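Local coordinates for ribosomal RNA methyltransferase, putative (Plasmodium falciparum, PDB 2PLW), which binds S-adenosylmethionine and probably transfers its methyl group to the 2'-hydroxyl of a uridine in ribosomal RNA, at residues Y8-L13 / G34-V39. Sequence-based numbering, arbitrary orientation.
Sequences YKLIEL and GSWCQV. With SAM (S-adenosylmethionine), chain C; SO4 (sulfate ion), chain B.
L10 and W36 carry the tight part of this helix-helix contact. The L10 CB lies over the five-membered ring of W36, 3.5 Å from its centroid and only 9° off the ring normal, a CH-pi contact. With CG anti to the backbone N (chi1 -174°), the L10 methyls spread along that face, CD2 to CG of W36 (3.7 Å) and CD1 to the benzo part near CE3. CD2 also meets CG1 of V39 at 3.9 Å, so L10 fills the angle between the indole and V39. On the benzo side, L13 CD1 approaches CH2 of W36 obliquely, and K9 CB lies at the ring edge. NE1 of the buried indole is satisfied by the carbonyl O of A6, just ahead of the segment 8-13, which helps to fix the ring's rotation. The opposite face of the indole carries the amino N of S-adenosylmethionine, 3.5 Å above the plane, so the ring is sandwiched between helix 7-17 and the cofactor. This is the Rossmann-like class I methyltransferase fold, in which the turn after strand 24-29 and the start of helix 35-43 receive the methionine end of the cofactor. Here the amides of G34, at the N-cap, and S35 both donate to the carboxylate oxygen OXT, each at 2.9 Å, and the helix N-terminus probably stabilises its negative charge. W36 N adds a weak hydrogen bond to the other oxygen, O. Contact is sparser where the partly exposed I11 lies with CG1 3.9 Å from both CG1 and CG2 of V39. CB of Y8 is directed away from helix 35-43; its exposed ring packs edge-to-face with Y2, and its OH hydrogen-bonds a sulfate ion, probably from the crystallisation liquor.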
loop_
_atom_site.group_PDB
_atom_site.type_symbol
_atom_site.label_atom_id
_atom_site.label_comp_id
_atom_site.label_asym_id
_atom_site.label_seq_id
_atom_site.Cartn_x
_atom_site.Cartn_y
_atom_site.Cartn_z
ATOM N N TYR A 8 8.160 5.799 11.247
ATOM C CA TYR A 8 7.768 7.179 11.539
ATOM C C TYR A 8 7.021 7.865 10.399
ATOM O O TYR A 8 6.255 8.784 10.652
ATOM C CB TYR A 8 8.975 7.995 12.020
ATOM C CG TYR A 8 9.437 7.445 13.358
ATOM C CD1 TYR A 8 8.723 7.719 14.515
ATOM C CD2 TYR A 8 10.560 6.613 13.446
ATOM C CE1 TYR A 8 9.111 7.203 15.754
ATOM C CE2 TYR A 8 10.951 6.070 14.664
ATOM C CZ TYR A 8 10.223 6.374 15.817
ATOM O OH TYR A 8 10.601 5.874 17.047
ATOM N N LYS A 9 7.235 7.403 9.165
ATOM C CA LYS A 9 6.437 7.876 8.022
ATOM C C LYS A 9 4.985 7.425 8.144
ATOM O O LYS A 9 4.089 8.162 7.806
ATOM C CB LYS A 9 7.033 7.371 6.702
ATOM C CG LYS A 9 8.398 7.998 6.430
ATOM C CD LYS A 9 8.917 7.743 5.017
ATOM C CE LYS A 9 9.418 6.332 4.866
ATOM N NZ LYS A 9 10.549 6.207 3.891
ATOM N N LEU A 10 4.754 6.187 8.586
ATOM C CA LEU A 10 3.365 5.735 8.749
ATOM C C LEU A 10 2.690 6.429 9.922
ATOM O O LEU A 10 1.529 6.837 9.841
ATOM C CB LEU A 10 3.266 4.212 8.847
ATOM C CG LEU A 10 1.804 3.714 8.879
ATOM C CD1 LEU A 10 0.997 4.135 7.621
ATOM C CD2 LEU A 10 1.804 2.211 9.004
ATOM N N ILE A 11 3.437 6.593 11.015
ATOM C CA ILE A 11 2.928 7.363 12.164
ATOM C C ILE A 11 2.478 8.781 11.729
ATOM O O ILE A 11 1.406 9.243 12.099
ATOM C CB ILE A 11 3.989 7.405 13.294
ATOM C CG1 ILE A 11 4.160 6.011 13.896
ATOM C CG2 ILE A 11 3.609 8.433 14.370
ATOM C CD1 ILE A 11 5.495 5.786 14.601
ATOM N N GLU A 12 3.292 9.457 10.922
ATOM C CA GLU A 12 2.962 10.775 10.403
ATOM C C GLU A 12 1.692 10.717 9.543
ATOM O O GLU A 12 0.789 11.532 9.700
ATOM C CB GLU A 12 4.154 11.314 9.601
ATOM C CG GLU A 12 3.916 12.613 8.864
ATOM C CD GLU A 12 5.106 13.044 8.004
ATOM O OE1 GLU A 12 6.206 12.435 8.117
ATOM O OE2 GLU A 12 4.920 14.010 7.208
ATOM N N LEU A 13 1.638 9.732 8.641
ATOM C CA LEU A 13 0.494 9.570 7.757
ATOM C C LEU A 13 -0.801 9.360 8.541
ATOM O O LEU A 13 -1.811 10.009 8.260
ATOM C CB LEU A 13 0.720 8.404 6.795
ATOM C CG LEU A 13 1.642 8.700 5.606
ATOM C CD1 LEU A 13 2.036 7.378 4.956
ATOM C CD2 LEU A 13 0.949 9.624 4.611
ATOM N N GLY A 34 9.397 -4.760 8.234
ATOM C CA GLY A 34 8.126 -4.915 8.947
ATOM C C GLY A 34 7.671 -3.826 9.876
ATOM O O GLY A 34 6.720 -4.042 10.612
ATOM N N SER A 35 8.286 -2.639 9.821
ATOM C CA SER A 35 7.924 -1.601 10.788
ATOM C C SER A 35 6.544 -0.988 10.602
ATOM O O SER A 35 5.933 -0.569 11.581
ATOM C CB SER A 35 9.016 -0.517 10.920
ATOM O OG SER A 35 8.963 0.402 9.845
ATOM N N TRP A 36 6.031 -0.921 9.370
ATOM C CA TRP A 36 4.654 -0.446 9.172
ATOM C C TRP A 36 3.699 -1.436 9.802
ATOM O O TRP A 36 2.695 -1.054 10.393
ATOM C CB TRP A 36 4.344 -0.237 7.668
ATOM C CG TRP A 36 4.845 1.101 7.159
ATOM C CD1 TRP A 36 5.896 1.859 7.671
ATOM C CD2 TRP A 36 4.301 1.876 6.068
ATOM N NE1 TRP A 36 6.020 3.040 6.966
ATOM C CE2 TRP A 36 5.058 3.081 5.986
ATOM C CE3 TRP A 36 3.240 1.679 5.165
ATOM C CZ2 TRP A 36 4.810 4.063 5.022
ATOM C CZ3 TRP A 36 2.970 2.675 4.227
ATOM C CH2 TRP A 36 3.758 3.849 4.154
ATOM N N CYS A 37 4.016 -2.719 9.659
ATOM C CA CYS A 37 3.216 -3.764 10.289
ATOM C C CYS A 37 3.227 -3.562 11.817
ATOM O O CYS A 37 2.196 -3.687 12.465
ATOM C CB CYS A 37 3.722 -5.147 9.919
ATOM S SG CYS A 37 3.135 -5.671 8.267
ATOM N N GLN A 38 4.392 -3.245 12.364
ATOM C CA GLN A 38 4.490 -2.953 13.801
ATOM C C GLN A 38 3.674 -1.745 14.209
ATOM O O GLN A 38 3.009 -1.782 15.239
ATOM C CB GLN A 38 5.941 -2.711 14.202
ATOM C CG GLN A 38 6.788 -3.924 14.052
ATOM C CD GLN A 38 8.204 -3.606 14.380
ATOM O OE1 GLN A 38 8.880 -2.925 13.617
ATOM N NE2 GLN A 38 8.679 -4.113 15.515
ATOM N N VAL A 39 3.713 -0.673 13.413
ATOM C CA VAL A 39 2.927 0.537 13.714
ATOM C C VAL A 39 1.431 0.220 13.666
ATOM O O VAL A 39 0.656 0.641 14.531
ATOM C CB VAL A 39 3.242 1.682 12.703
ATOM C CG1 VAL A 39 2.207 2.792 12.794
ATOM C CG2 VAL A 39 4.655 2.225 12.930
HETATM N N SAM C . 7.447 0.003 4.998
HETATM C CA SAM C . 8.552 -0.972 5.284
HETATM C C SAM C . 8.858 -1.056 6.780
HETATM O O SAM C . 8.440 -0.168 7.524
HETATM O OXT SAM C . 9.486 -1.996 7.284
HETATM C CB SAM C . 9.803 -0.569 4.492
HETATM C CG SAM C . 9.543 -0.842 3.011
HETATM S SD SAM C . 11.009 -0.829 1.960
HETATM C CE SAM C . 11.349 0.937 2.005
HETATM C "C5'" SAM C . 10.302 -1.036 0.303
HETATM C "C4'" SAM C . 9.961 -2.502 0.035
HETATM O "O4'" SAM C . 9.194 -2.564 -1.171
HETATM C "C3'" SAM C . 11.173 -3.445 -0.166
HETATM O "O3'" SAM C . 11.277 -4.373 0.893
HETATM C "C2'" SAM C . 10.886 -4.147 -1.501
HETATM O "O2'" SAM C . 11.189 -5.537 -1.565
HETATM C "C1'" SAM C . 9.401 -3.885 -1.677
HETATM N N9 SAM C . 8.891 -3.969 -3.047
HETATM C C8 SAM C . 9.320 -3.298 -4.173
HETATM N N7 SAM C . 8.533 -3.652 -5.210
HETATM C C5 SAM C . 7.608 -4.534 -4.750
HETATM C C6 SAM C . 6.551 -5.217 -5.355
HETATM N N6 SAM C . 6.286 -5.069 -6.646
HETATM N N1 SAM C . 5.760 -6.057 -4.613
HETATM C C2 SAM C . 5.986 -6.244 -3.261
HETATM N N3 SAM C . 7.021 -5.561 -2.653
HETATM C C4 SAM C . 7.821 -4.739 -3.392
HETATM S S SO4 B . 12.465 2.925 17.910
HETATM O O1 SO4 B . 12.400 3.697 16.664
HETATM O O2 SO4 B . 12.538 3.884 19.011
HETATM O O3 SO4 B . 11.295 2.074 18.075
HETATM O O4 SO4 B . 13.615 2.047 17.869
#